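Local coordinates for protein SusD homolog (PDB 3FDH) that probably binds glycans at the outer membrane and passes them to a partner transporter, at residues A[41-46]-A[57-62]; A[235-240]-A[329-334]; A[249-254]-A[321-326]. All coordinates share one frame; numbering follows the deposited sequence.

Contact 1 of 3, residues A[41-46]-A[57-62]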
loop_
_atom_site.group_PDB
_atom_site.type_symbol
_atom_site.label_atom_id
_atom_site.label_comp_id
_atom_site.label_asym_id
_atom_site.label_seq_id
_atom_site.Cartn_x
_atom_site.Cartn_y
_atom_site.Cartn_z
ATOM N N ILE A 41 0.596 8.757 -3.028
ATOM C CA ILE A 41 0.352 7.550 -3.839
ATOM C C ILE A 41 -0.816 6.782 -3.224
ATOM O O ILE A 41 -1.747 6.360 -3.917
ATOM C CB ILE A 41 1.585 6.628 -3.913
ATOM C CG1 ILE A 41 2.727 7.306 -4.677
ATOM C CG2 ILE A 41 1.249 5.319 -4.637
ATOM C CD1 ILE A 41 2.360 7.750 -6.026
ATOM N N ASN A 42 -0.770 6.673 -1.901
ATOM C CA ASN A 42 -1.754 5.917 -1.100
ATOM C C ASN A 42 -3.076 6.669 -1.030
ATOM O O ASN A 42 -4.165 6.084 -1.070
ATOM C CB ASN A 42 -1.262 5.664 0.329
ATOM C CG ASN A 42 -2.244 4.842 1.180
ATOM O OD1 ASN A 42 -2.392 3.627 0.963
ATOM N ND2 ASN A 42 -2.824 5.466 2.239
ATOM N N THR A 43 -2.942 7.983 -0.926
ATOM C CA THR A 43 -4.106 8.854 -0.827
ATOM C C THR A 43 -5.013 8.718 -2.050
ATOM O O THR A 43 -6.245 8.514 -1.940
ATOM C CB THR A 43 -3.658 10.304 -0.529
ATOM O OG1 THR A 43 -3.027 10.288 0.789
ATOM C CG2 THR A 43 -4.889 11.271 -0.558
ATOM N N TYR A 44 -4.390 8.808 -3.213
ATOM C CA TYR A 44 -5.118 8.714 -4.483
ATOM C C TYR A 44 -5.583 7.296 -4.744
ATOM O O TYR A 44 -6.708 7.060 -5.195
ATOM C CB TYR A 44 -4.309 9.310 -5.634
ATOM C CG TYR A 44 -4.264 10.811 -5.630
ATOM C CD1 TYR A 44 -3.529 11.521 -4.661
ATOM C CD2 TYR A 44 -4.918 11.547 -6.603
ATOM C CE1 TYR A 44 -3.472 12.931 -4.679
ATOM C CE2 TYR A 44 -4.888 12.958 -6.624
ATOM C CZ TYR A 44 -4.152 13.642 -5.672
ATOM O OH TYR A 44 -4.131 15.026 -5.735
ATOM N N ALA A 45 -4.727 6.324 -4.467
ATOM C CA ALA A 45 -5.133 4.923 -4.587
ATOM C C ALA A 45 -6.419 4.643 -3.831
ATOM O O ALA A 45 -7.311 3.908 -4.280
ATOM C CB ALA A 45 -3.994 3.997 -4.098
ATOM N N SER A 46 -6.521 5.238 -2.656
ATOM C CA SER A 46 -7.700 5.060 -1.804
ATOM C C SER A 46 -8.974 5.394 -2.542
ATOM O O SER A 46 -9.987 4.702 -2.438
ATOM C CB SER A 46 -7.622 5.922 -0.539
ATOM O OG SER A 46 -6.535 5.593 0.281
ATOM N N ASN A 57 -11.404 19.473 -3.116
ATOM C CA ASN A 57 -10.230 19.970 -3.788
ATOM C C ASN A 57 -9.615 18.947 -4.731
ATOM O O ASN A 57 -10.317 18.277 -5.481
ATOM C CB ASN A 57 -9.221 20.416 -2.720
ATOM C CG ASN A 57 -8.253 21.517 -3.203
ATOM O OD1 ASN A 57 -7.887 21.595 -4.374
ATOM N ND2 ASN A 57 -7.826 22.357 -2.278
ATOM N N GLN A 58 -8.298 18.825 -4.699
ATOM C CA GLN A 58 -7.642 17.908 -5.633
ATOM C C GLN A 58 -8.201 16.493 -5.659
ATOM O O GLN A 58 -8.419 15.930 -6.737
ATOM C CB GLN A 58 -6.128 17.859 -5.435
ATOM C CG GLN A 58 -5.476 19.115 -5.962
ATOM C CD GLN A 58 -3.945 19.105 -5.840
ATOM O OE1 GLN A 58 -3.396 19.834 -4.993
ATOM N NE2 GLN A 58 -3.246 18.261 -6.660
ATOM N N LEU A 59 -8.418 15.925 -4.495
ATOM C CA LEU A 59 -8.922 14.544 -4.402
ATOM C C LEU A 59 -10.364 14.458 -4.945
ATOM O O LEU A 59 -10.798 13.399 -5.406
ATOM C CB LEU A 59 -8.796 13.990 -2.977
ATOM C CG LEU A 59 -8.766 12.467 -2.852
ATOM C CD1 LEU A 59 -7.581 11.874 -3.629
ATOM C CD2 LEU A 59 -8.709 12.079 -1.389
ATOM N N TYR A 60 -11.067 15.577 -4.912
ATOM C CA TYR A 60 -12.442 15.624 -5.457
ATOM C C TYR A 60 -12.350 15.448 -6.962
ATOM O O TYR A 60 -13.087 14.637 -7.560
ATOM C CB TYR A 60 -13.182 16.924 -5.120
ATOM C CG TYR A 60 -14.412 17.106 -5.985
ATOM C CD1 TYR A 60 -15.595 16.453 -5.691
ATOM C CD2 TYR A 60 -14.364 17.874 -7.128
ATOM C CE1 TYR A 60 -16.718 16.585 -6.501
ATOM C CE2 TYR A 60 -15.479 18.019 -7.946
ATOM C CZ TYR A 60 -16.637 17.341 -7.638
ATOM O OH TYR A 60 -17.730 17.462 -8.438
ATOM N N TYR A 61 -11.390 16.156 -7.540
ATOM C CA TYR A 61 -11.166 16.146 -9.019
ATOM C C TYR A 61 -10.621 14.797 -9.501
ATOM O O TYR A 61 -10.859 14.343 -10.634
ATOM C CB TYR A 61 -10.362 17.363 -9.504
ATOM C CG TYR A 61 -11.220 18.620 -9.312
ATOM C CD1 TYR A 61 -12.359 18.817 -10.082
ATOM C CD2 TYR A 61 -10.946 19.526 -8.312
ATOM C CE1 TYR A 61 -13.198 19.921 -9.880
ATOM C CE2 TYR A 61 -11.771 20.627 -8.090
ATOM C CZ TYR A 61 -12.901 20.815 -8.867
ATOM O OH TYR A 61 -13.699 21.920 -8.638
ATOM N N ALA A 62 -9.936 14.132 -8.600
ATOM C CA ALA A 62 -9.445 12.764 -8.860
ATOM C C ALA A 62 -10.657 11.828 -8.838
ATOM O O ALA A 62 -10.839 10.964 -9.690
ATOM C CB ALA A 62 -8.384 12.319 -7.819
HETATM O O HOH W 1 -1.179 16.299 -5.744
#

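Contact 2 of 3, residues A[235-240]-A[329-334]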
loop_
_atom_site.group_PDB
_atom_site.type_symbol
_atom_site.label_atom_id
_atom_site.label_comp_id
_atom_site.label_asym_id
_atom_site.label_seq_id
_atom_site.Cartn_x
_atom_site.Cartn_y
_atom_site.Cartn_z
ATOM N N ASP A 235 3.929 -9.446 14.555
ATOM C CA ASP A 235 5.053 -8.864 15.265
ATOM C C ASP A 235 6.276 -8.770 14.397
ATOM O O ASP A 235 7.185 -7.998 14.667
ATOM C CB ASP A 235 5.350 -9.630 16.540
ATOM C CG ASP A 235 4.284 -9.427 17.569
ATOM O OD1 ASP A 235 3.591 -8.380 17.480
ATOM O OD2 ASP A 235 4.136 -10.300 18.458
ATOM N N ASP A 236 6.264 -9.501 13.302
ATOM C CA ASP A 236 7.427 -9.519 12.441
ATOM C C ASP A 236 7.252 -8.538 11.315
ATOM O O ASP A 236 8.194 -8.266 10.546
ATOM C CB ASP A 236 7.618 -10.905 11.779
ATOM C CG ASP A 236 8.324 -11.896 12.649
ATOM O OD1 ASP A 236 8.843 -11.520 13.716
ATOM O OD2 ASP A 236 8.374 -13.077 12.246
ATOM N N GLN A 237 6.024 -8.049 11.177
ATOM C CA GLN A 237 5.695 -7.272 9.961
ATOM C C GLN A 237 6.475 -5.977 9.910
ATOM O O GLN A 237 6.962 -5.487 10.904
ATOM C CB GLN A 237 4.188 -7.052 9.806
ATOM C CG GLN A 237 3.635 -5.948 10.701
ATOM C CD GLN A 237 2.151 -5.961 10.824
ATOM O OE1 GLN A 237 1.454 -6.583 10.016
ATOM N NE2 GLN A 237 1.639 -5.301 11.882
ATOM N N ALA A 238 6.624 -5.471 8.689
ATOM C CA ALA A 238 7.401 -4.250 8.425
ATOM C C ALA A 238 6.549 -3.015 8.664
ATOM O O ALA A 238 5.821 -2.557 7.791
ATOM C CB ALA A 238 7.936 -4.267 7.050
ATOM N N ALA A 239 6.657 -2.542 9.897
ATOM C CA ALA A 239 5.874 -1.425 10.382
ATOM C C ALA A 239 6.756 -0.297 10.838
ATOM O O ALA A 239 7.665 -0.472 11.612
ATOM C CB ALA A 239 4.994 -1.873 11.538
ATOM N N PHE A 240 6.421 0.872 10.342
ATOM C CA PHE A 240 7.066 2.117 10.744
ATOM C C PHE A 240 6.116 2.594 11.804
ATOM O O PHE A 240 5.035 3.121 11.489
ATOM C CB PHE A 240 7.122 3.074 9.568
ATOM C CG PHE A 240 7.790 4.368 9.867
ATOM C CD1 PHE A 240 9.159 4.437 10.000
ATOM C CD2 PHE A 240 7.053 5.541 9.955
ATOM C CE1 PHE A 240 9.796 5.628 10.262
ATOM C CE2 PHE A 240 7.688 6.755 10.215
ATOM C CZ PHE A 240 9.073 6.789 10.389
ATOM N N PRO A 329 0.513 2.593 12.890
ATOM C CA PRO A 329 1.736 2.470 12.086
ATOM C C PRO A 329 1.501 2.425 10.603
ATOM O O PRO A 329 0.444 2.057 10.138
ATOM C CB PRO A 329 2.324 1.109 12.493
ATOM C CG PRO A 329 1.168 0.346 13.180
ATOM C CD PRO A 329 0.251 1.409 13.734
ATOM N N THR A 330 2.540 2.794 9.880
ATOM C CA THR A 330 2.557 2.656 8.449
ATOM C C THR A 330 3.149 1.284 8.178
ATOM O O THR A 330 4.274 0.976 8.572
ATOM C CB THR A 330 3.384 3.732 7.725
ATOM O OG1 THR A 330 2.760 5.006 7.889
ATOM C CG2 THR A 330 3.501 3.396 6.249
ATOM N N LEU A 331 2.354 0.460 7.514
ATOM C CA LEU A 331 2.752 -0.914 7.189
ATOM C C LEU A 331 3.368 -0.963 5.762
ATOM O O LEU A 331 2.674 -0.861 4.739
ATOM C CB LEU A 331 1.562 -1.879 7.375
ATOM C CG LEU A 331 0.951 -1.904 8.777
ATOM C CD1 LEU A 331 -0.202 -2.940 8.849
ATOM C CD2 LEU A 331 2.011 -2.122 9.801
ATOM N N LEU A 332 4.702 -1.069 5.718
ATOM C CA LEU A 332 5.441 -1.215 4.452
ATOM C C LEU A 332 5.076 -2.565 3.875
ATOM O O LEU A 332 5.014 -2.738 2.659
ATOM C CB LEU A 332 6.935 -1.039 4.589
ATOM C CG LEU A 332 7.407 0.393 4.864
ATOM C CD1 LEU A 332 8.959 0.474 4.883
ATOM C CD2 LEU A 332 6.868 1.378 3.839
HETATM N N MSE A 333 4.820 -3.515 4.770
HETATM C CA MSE A 333 4.276 -4.798 4.339
HETATM C C MSE A 333 3.778 -5.528 5.543
HETATM O O MSE A 333 4.538 -5.762 6.503
HETATM C CB MSE A 333 5.273 -5.625 3.519
HETATM C CG MSE A 333 4.552 -6.783 2.765
HETATM SE SE MSE A 333 5.733 -8.120 1.989
HETATM C CE MSE A 333 4.357 -9.444 1.653
ATOM N N SER A 334 2.479 -5.831 5.498
ATOM C CA SER A 334 1.797 -6.487 6.611
ATOM C C SER A 334 1.837 -7.999 6.614
ATOM O O SER A 334 2.021 -8.674 5.599
ATOM C CB SER A 334 0.363 -6.028 6.681
ATOM O OG SER A 334 -0.362 -6.465 5.547
#

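Contact 3 of 3, residues A[249-254]-A[321-326]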
loop_
_atom_site.group_PDB
_atom_site.type_symbol
_atom_site.label_atom_id
_atom_site.label_comp_id
_atom_site.label_asym_id
_atom_site.label_seq_id
_atom_site.Cartn_x
_atom_site.Cartn_y
_atom_site.Cartn_z
ATOM N N ASN A 249 0.747 10.045 11.661
ATOM C CA ASN A 249 0.471 9.062 10.606
ATOM C C ASN A 249 0.062 9.845 9.358
ATOM O O ASN A 249 -0.702 10.809 9.454
ATOM C CB ASN A 249 -0.627 8.090 11.096
ATOM C CG ASN A 249 -1.235 7.264 9.988
ATOM O OD1 ASN A 249 -1.864 7.795 9.090
ATOM N ND2 ASN A 249 -1.097 5.932 10.088
ATOM N N PRO A 250 0.535 9.419 8.174
ATOM C CA PRO A 250 0.343 10.192 6.949
ATOM C C PRO A 250 -1.052 10.221 6.340
ATOM O O PRO A 250 -1.411 11.196 5.668
ATOM C CB PRO A 250 1.358 9.572 6.000
ATOM C CG PRO A 250 1.480 8.153 6.465
ATOM C CD PRO A 250 1.450 8.284 7.965
ATOM N N PHE A 251 -1.788 9.143 6.559
ATOM C CA PHE A 251 -3.180 9.001 6.152
ATOM C C PHE A 251 -3.998 9.970 7.046
ATOM O O PHE A 251 -4.787 10.802 6.576
ATOM C CB PHE A 251 -3.632 7.540 6.308
ATOM C CG PHE A 251 -5.043 7.290 5.844
ATOM C CD1 PHE A 251 -5.319 7.093 4.511
ATOM C CD2 PHE A 251 -6.091 7.267 6.736
ATOM C CE1 PHE A 251 -6.610 6.883 4.065
ATOM C CE2 PHE A 251 -7.371 7.078 6.298
ATOM C CZ PHE A 251 -7.644 6.865 4.963
ATOM N N TYR A 252 -3.782 9.844 8.347
ATOM C CA TYR A 252 -4.363 10.773 9.304
ATOM C C TYR A 252 -3.999 12.212 8.917
ATOM O O TYR A 252 -4.829 13.144 8.965
ATOM C CB TYR A 252 -3.868 10.454 10.733
ATOM C CG TYR A 252 -4.137 11.562 11.721
ATOM C CD1 TYR A 252 -3.271 12.645 11.840
ATOM C CD2 TYR A 252 -5.241 11.516 12.551
ATOM C CE1 TYR A 252 -3.533 13.658 12.741
ATOM C CE2 TYR A 252 -5.503 12.512 13.444
ATOM C CZ TYR A 252 -4.657 13.583 13.535
ATOM O OH TYR A 252 -4.914 14.561 14.452
ATOM N N GLY A 253 -2.754 12.359 8.476
ATOM C CA GLY A 253 -2.191 13.656 8.131
ATOM C C GLY A 253 -2.916 14.329 7.007
ATOM O O GLY A 253 -3.214 15.535 7.054
ATOM N N PHE A 254 -3.193 13.552 5.977
ATOM C CA PHE A 254 -3.943 14.055 4.829
ATOM C C PHE A 254 -5.303 14.570 5.244
ATOM O O PHE A 254 -5.700 15.668 4.874
ATOM C CB PHE A 254 -4.140 13.007 3.733
ATOM C CG PHE A 254 -5.129 13.453 2.683
ATOM C CD1 PHE A 254 -4.755 14.345 1.697
ATOM C CD2 PHE A 254 -6.459 13.028 2.731
ATOM C CE1 PHE A 254 -5.678 14.782 0.764
ATOM C CE2 PHE A 254 -7.379 13.476 1.805
ATOM C CZ PHE A 254 -6.990 14.340 0.828
ATOM N N ALA A 321 -13.382 5.512 10.175
ATOM C CA ALA A 321 -12.744 5.747 11.483
ATOM C C ALA A 321 -11.234 6.005 11.316
ATOM O O ALA A 321 -10.573 6.711 12.094
ATOM C CB ALA A 321 -12.983 4.526 12.406
ATOM N N PHE A 322 -10.744 5.458 10.220
ATOM C CA PHE A 322 -9.306 5.422 9.904
ATOM C C PHE A 322 -8.641 6.799 9.720
ATOM O O PHE A 322 -7.443 6.960 9.956
ATOM C CB PHE A 322 -9.045 4.554 8.674
ATOM C CG PHE A 322 -9.442 3.122 8.872
ATOM C CD1 PHE A 322 -8.783 2.338 9.804
ATOM C CD2 PHE A 322 -10.535 2.598 8.184
ATOM C CE1 PHE A 322 -9.160 1.036 9.994
ATOM C CE2 PHE A 322 -10.931 1.314 8.375
ATOM C CZ PHE A 322 -10.244 0.515 9.296
ATOM N N VAL A 323 -9.442 7.789 9.345
ATOM C CA VAL A 323 -8.904 9.124 9.114
ATOM C C VAL A 323 -8.443 9.775 10.434
ATOM O O VAL A 323 -7.719 10.758 10.422
ATOM C CB VAL A 323 -9.898 10.040 8.326
ATOM C CG1 VAL A 323 -10.339 9.381 6.947
ATOM C CG2 VAL A 323 -11.105 10.461 9.201
ATOM N N TYR A 324 -8.862 9.221 11.579
ATOM C CA TYR A 324 -8.474 9.736 12.907
ATOM C C TYR A 324 -7.461 8.862 13.653
ATOM O O TYR A 324 -7.213 9.030 14.856
ATOM C CB TYR A 324 -9.721 9.994 13.768
ATOM C CG TYR A 324 -10.364 11.319 13.407
ATOM C CD1 TYR A 324 -9.767 12.517 13.768
ATOM C CD2 TYR A 324 -11.549 11.372 12.692
ATOM C CE1 TYR A 324 -10.337 13.724 13.413
ATOM C CE2 TYR A 324 -12.106 12.571 12.312
ATOM C CZ TYR A 324 -11.493 13.741 12.668
ATOM O OH TYR A 324 -12.088 14.945 12.324
ATOM N N ALA A 325 -6.871 7.917 12.925
ATOM C CA ALA A 325 -5.893 6.944 13.497
ATOM C C ALA A 325 -4.506 7.590 13.550
ATOM O O ALA A 325 -3.583 7.173 12.881
ATOM C CB ALA A 325 -5.848 5.648 12.651
ATOM N N LYS A 326 -4.391 8.564 14.450
ATOM C CA LYS A 326 -3.245 9.458 14.505
ATOM C C LYS A 326 -1.870 8.806 14.595
ATOM O O LYS A 326 -0.901 9.258 13.944
ATOM C CB LYS A 326 -3.422 10.466 15.636
ATOM C CG LYS A 326 -2.370 11.564 15.645
ATOM C CD LYS A 326 -2.638 12.506 16.804
ATOM C CE LYS A 326 -1.685 13.688 16.809
ATOM N NZ LYS A 326 -2.066 14.732 17.826
HETATM O O HOH W 2 -6.999 13.435 10.604
#

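Contact 1 of 3, residues A[41-46]-A[57-62]
Tyr44 and Leu59 bring helix 40-48 and helix 57-63 closest together, with their CA atoms 7.0 Å apart. The two short helical segments run in roughly the same direction, their axes approaching to 10.3 Å and crossing at -46°. Side chains fill this separation. The ring of Tyr44 reaches across, CG standing anti to its own carbonyl carbon (chi1 -74°), and Tyr44 and Leu59 point past one another from their two helices. Leu59 is deposited in two conformers, and in the one described its CD1 sits over the middle of one ring face, 4.0 Å from the centroid and 9° off the normal, a CH-pi contact. Ala62, one helical turn on, puts CB 3.7 Å from Tyr44 CE2, at an oblique approach to the ring. The Thr43 methyl CG2 meets Leu59 CD2 at 4.0 Å, widening the apolar patch, while Thr43 OG1 turns back to the carbonyl of Gly39. The ring of Phe75 makes an edge-to-face contact with Tyr44.

The phenol end lies beside Gln58, with Tyr44 OH 3.5 Å from Gln58 CB; the ring and the amide are turned well out of each other's plane. Tyr44 OH and Gln58 NE2 are close but not bonded to each other. Water 1 links them, donating to Tyr44 OH at 3.2 Å and accepting a weak bond from Gln58 NE2 at 3.0 Å. Both side chains also bond to Glu68 OE2, their principal polar partner. Chemically, the interface is an apolar helix pair with a polar margin: in this conformer CH-pi and apolar contacts lie against the ring body, while the shared carboxylate and the water fix the position of its hydroxyl, and Glu68 would probably polarise the phenol O-H.

Contact 2 of 3, residues A[235-240]-A[329-334]
Gln237 turns its CG into the crowded position between backbone N and carbonyl carbon (chi1 78°), and from there the extended chain reaches Leu331 and Ser334. Leu331 meets it obliquely with CD2, 3.8 Å from Gln237 NE2, its CG standing anti to the carbonyl carbon (chi1 -58°). Gln237 OE1 passes 3.4 Å from Ser334 CA and accepts a hydrogen bond from Tyr335 N, at the start of helix 335-348. Ser334 is the N-cap of that helix: its OG bonds to Glu337 N and also to Glu430.

Between the two segments lies a two-stranded antiparallel ladder. Phe240 and Thr330 form a hydrogen-bonded pair, Phe240 N to Thr330 O being short and nearly straight (2.8 Å, 174°), with Thr330 N to Phe240 O at 3.0 Å. Ala239 and Leu331 are the non-hydrogen-bonded pair, and Ala239 CB presses on Leu331 CD2 at 3.5 Å, a close methyl-methyl approach. Then the register slips by one. Leu332 N at 2.8 Å and Met333 N, more weakly at 3.3 Å, both donate to Ala238 O, while Ala238 N returns a bond to Met333 O: a classic beta bulge. Met333, deposited as selenomethionine, packs with Ala238 against Phe197 of helix 191-208.

Two donors on Ala238 O keep the backbone polar groups paired where the chain turns its corner. The ladder thus passes directly into a capped helix, with the side chains of Gln237 and Ser334 both serving amides of its first turn.

Contact 3 of 3, residues A[249-254]-A[321-326]
Asn249 and Lys326 meet at the N-terminal cap of helix 250-258, where the loop after strand 319-320 lies against the helix start. Asn249 N donates to Lys326 O at 2.9 Å. With CG anti to the backbone N (chi1 165°), Asn249 OD1 accepts a well-aligned bond from Tyr252 N at 2.9 Å (169°) and a weaker one from Phe251 N; its ND2 reaches the carbonyls of Ala328 and Ala427.

Tyr252 carries much of the side-chain contact. Lys326 CG lies over the centre of one ring face, 3.8 Å from the centroid, a CH-pi contact, and the extended lysine chain crosses the ring obliquely to bring NZ to Ser245 O. Above the opposite face, toward the rim, sits water 2, which donates to Tyr252 O (2.7 Å) and Val323 O (2.8 Å). Tyr252 CE2 lies 4.3 Å from Tyr324 CD1. An alanine in place of Tyr252 would probably leave the aliphatic chain of Lys326 without its flat support and open a gap beside Tyr324.

The edge of the Phe251 ring meets the Phe322-Val323 peptide, while CE2 also touches Phe322 CB and Val323 CG1 (both 3.8 Å). The loop bends at Ala325 in an inverse gamma turn, just before Lys326. An asparagine N-cap with proline as the first helical residue is a familiar way to begin an alpha-helix.

Helix 250-258 joins the three sites. Contacts 1 and 3, centres 15 Å apart, touch directly: Phe254 CZ packs on Leu59 CD2 at 3.6 Å and Phe251 CD1 on Asn42 ND2 at 3.7 Å, so Phe251 faces both the 321-326 loop and helix 40-48. Contacts 2 and 3 have centres 16 Å apart and meet where Thr330 OG1 lies 3.5 Å from Pro250 CD; contact 3 is nested in the chain loop that contact 2 closes. Contacts 1 and 2 do not touch, their centres 23 Å apart on opposite sides of the chain's centre. None of the three contacts includes a ligand, and all three are buried contacts within the SusD-like fold.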